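Local coordinates for kinetochore protein mis18 (Schizosaccharomyces pombe, PDB 5J6P), which belongs to the complex that recruits the centromeric histone CENP-A and keeps central-core centromeric histones deacetylated, this chain being the protein's zinc-binding Yippee-like domain, at residues I79-D82 with D83-D86. Sequence-based numbering, arbitrary orientation.
Sequences IYLD and DIRD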
ATOM      1  N   ILE A  79     -10.093  31.948   7.821  1.00 94.96           N
ATOM      2  CA  ILE A  79     -10.645  31.172   8.966  1.00102.09           C
ATOM      3  C   ILE A  79     -11.191  29.851   8.558  1.00 96.74           C
ATOM      4  O   ILE A  79     -10.988  28.859   9.264  1.00 90.54           O
ATOM      5  CB  ILE A  79     -11.812  31.835   9.791  1.00104.85           C
ATOM      6  CG1 ILE A  79     -12.772  32.678   8.905  1.00116.07           C
ATOM      7  CG2 ILE A  79     -11.307  32.521  11.068  1.00 83.26           C
ATOM      8  CD1 ILE A  79     -12.366  34.128   8.660  1.00131.83           C
ATOM      9  N   TYR A  80     -11.907  29.860   7.437  1.00 78.29           N
ATOM     10  CA  TYR A  80     -12.750  28.739   7.094  1.00 87.98           C
ATOM     11  C   TYR A  80     -11.915  27.508   6.675  1.00 94.82           C
ATOM     12  O   TYR A  80     -12.212  26.361   7.069  1.00 92.59           O
ATOM     13  CB  TYR A  80     -13.868  29.129   6.108  1.00 85.41           C
ATOM     14  CG  TYR A  80     -13.501  29.917   4.865  1.00 88.22           C
ATOM     15  CD1 TYR A  80     -13.353  31.315   4.893  1.00 91.73           C
ATOM     16  CD2 TYR A  80     -13.369  29.280   3.635  1.00 97.31           C
ATOM     17  CE1 TYR A  80     -13.037  32.030   3.736  1.00 88.88           C
ATOM     18  CE2 TYR A  80     -13.062  29.989   2.477  1.00 90.81           C
ATOM     19  CZ  TYR A  80     -12.894  31.354   2.526  1.00 89.44           C
ATOM     20  OH  TYR A  80     -12.590  32.034   1.363  1.00102.92           O
ATOM     21  N   LEU A  81     -10.812  27.767   5.978  1.00 88.95           N
ATOM     22  CA  LEU A  81      -9.843  26.728   5.631  1.00 83.89           C
ATOM     23  C   LEU A  81      -8.777  26.428   6.697  1.00 86.70           C
ATOM     24  O   LEU A  81      -7.774  25.786   6.365  1.00 92.83           O
ATOM     25  CB  LEU A  81      -9.164  27.075   4.298  1.00 80.94           C
ATOM     26  CG  LEU A  81     -10.105  27.114   3.083  1.00 90.48           C
ATOM     27  CD1 LEU A  81      -9.379  27.645   1.846  1.00 87.24           C
ATOM     28  CD2 LEU A  81     -10.718  25.748   2.810  1.00 87.60           C
ATOM     29  N   ASP A  82      -8.985  26.817   7.964  1.00 84.01           N
ATOM     30  CA  ASP A  82      -8.015  26.476   9.032  1.00 80.86           C
ATOM     31  C   ASP A  82      -7.866  24.978   9.287  1.00 80.85           C
ATOM     32  O   ASP A  82      -6.896  24.582   9.937  1.00 78.63           O
ATOM     33  CB  ASP A  82      -8.337  27.170  10.353  1.00 86.29           C
ATOM     34  CG  ASP A  82      -7.741  28.550  10.451  1.00 95.94           C
ATOM     35  OD1 ASP A  82      -7.835  29.289   9.466  1.00105.39           O
ATOM     36  OD2 ASP A  82      -7.174  28.899  11.514  1.00 99.04           O
ATOM     37  N   ASP A  83      -8.809  24.161   8.795  1.00 87.47           N
ATOM     38  CA  ASP A  83      -8.681  22.670   8.796  1.00 99.55           C
ATOM     39  C   ASP A  83      -7.499  22.173   7.979  1.00 99.27           C
ATOM     40  O   ASP A  83      -6.762  21.297   8.396  1.00 99.28           O
ATOM     41  CB  ASP A  83      -9.897  22.023   8.159  1.00104.88           C
ATOM     42  CG  ASP A  83     -11.158  22.589   8.661  1.00112.57           C
ATOM     43  OD1 ASP A  83     -11.462  22.287   9.843  1.00104.59           O
ATOM     44  OD2 ASP A  83     -11.785  23.357   7.874  1.00107.00           O
ATOM     45  N   ILE A  84      -7.370  22.753   6.794  1.00 95.88           N
ATOM     46  CA  ILE A  84      -6.364  22.405   5.812  1.00 85.85           C
ATOM     47  C   ILE A  84      -4.959  22.787   6.269  1.00 84.32           C
ATOM     48  O   ILE A  84      -3.968  22.152   5.879  1.00106.46           O
ATOM     49  CB  ILE A  84      -6.657  23.151   4.478  1.00 84.02           C
ATOM     50  CG1 ILE A  84      -8.046  22.854   3.958  1.00 89.03           C
ATOM     51  CG2 ILE A  84      -5.740  22.717   3.377  1.00103.82           C
ATOM     52  CD1 ILE A  84      -8.526  21.455   4.245  1.00 90.46           C
ATOM     53  N   ARG A  85      -4.864  23.837   7.063  1.00 78.91           N
ATOM     54  CA  ARG A  85      -3.615  24.541   7.228  1.00 79.89           C
ATOM     55  C   ARG A  85      -2.662  23.705   8.016  1.00 70.66           C
ATOM     56  O   ARG A  85      -3.052  23.158   9.012  1.00 73.65           O
ATOM     57  CB  ARG A  85      -3.825  25.855   7.966  1.00 90.36           C
ATOM     58  CG  ARG A  85      -2.560  26.686   8.153  1.00 93.34           C
ATOM     59  CD  ARG A  85      -2.682  27.520   9.399  1.00 97.71           C
ATOM     60  NE  ARG A  85      -3.559  28.656   9.164  1.00100.06           N
ATOM     61  CZ  ARG A  85      -4.076  29.436  10.110  1.00105.96           C
ATOM     62  NH1 ARG A  85      -3.863  29.202  11.415  1.00 88.60           N
ATOM     63  NH2 ARG A  85      -4.833  30.457   9.727  1.00110.80           N
ATOM     64  N   ASP A  86      -1.409  23.677   7.559  1.00 74.89           N
ATOM     65  CA  ASP A  86      -0.342  22.810   8.043  1.00 77.39           C
ATOM     66  C   ASP A  86      -0.712  21.319   8.115  1.00 80.52           C
ATOM     67  O   ASP A  86      -0.284  20.585   9.044  1.00 79.48           O
ATOM     68  CB  ASP A  86       0.218  23.376   9.345  1.00 78.59           C
ATOM     69  CG  ASP A  86       0.906  24.703   9.126  1.00 86.82           C
ATOM     70  OD1 ASP A  86       1.072  25.076   7.939  1.00 83.37           O
ATOM     71  OD2 ASP A  86       1.277  25.374  10.116  1.00 94.56           O
TER
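Asp82 and Arg85 form a salt bridge three residues apart in the loop that joins strand 69-76 to strand 88-91. The two side chains run alongside one another, and the carboxylate lies over one face of the guanidinium, displaced toward its rim, with Asp82 OD1 3.2 Å from Arg85 NH2. The two planes are 59° apart. Because the oxygen sits well out of the guanidinium plane, no N-H points at it and the attraction rests on charge. Aspartate suits its place because its short carboxylate, three residues before Arg85, sets negative charge against the guanidinium. Arg85 is long enough to serve two partners: its CG is anti to the backbone N (chi1 -178°) and the chain bends at chi3, which carries the guanidinium back beneath Asp82 while NE hydrogen-bonds Thr77 OG1.

The backbone turns twice here. Asp82 N donates to Ile79 O at 3.1 Å, and two residues further on Ile84 N makes a weak bond to Leu81 O, its N-H...O angle being 132°.

Apolar contact occupies another side of the loop. Leu81 and Ile84 point the same way, with Leu81 CD2 4.1 Å from Ile84 CG1; branched aliphatic chains suit this side, where Leu81 also meets Cys56 and the buried Ile84 packs on Ile24 and His26.

Trimmed to an alanine, Asp82 would probably leave the Arg85 charge without its mate, with NE to Thr77 as a remaining hold. The chemistry thus implies two unlike sides: Ile84 sets the aliphatic one against strand 22-26 while Leu81 reaches a neighbouring loop, and the charged one is joined by an electrostatic pairing that probably depends little on exact alignment.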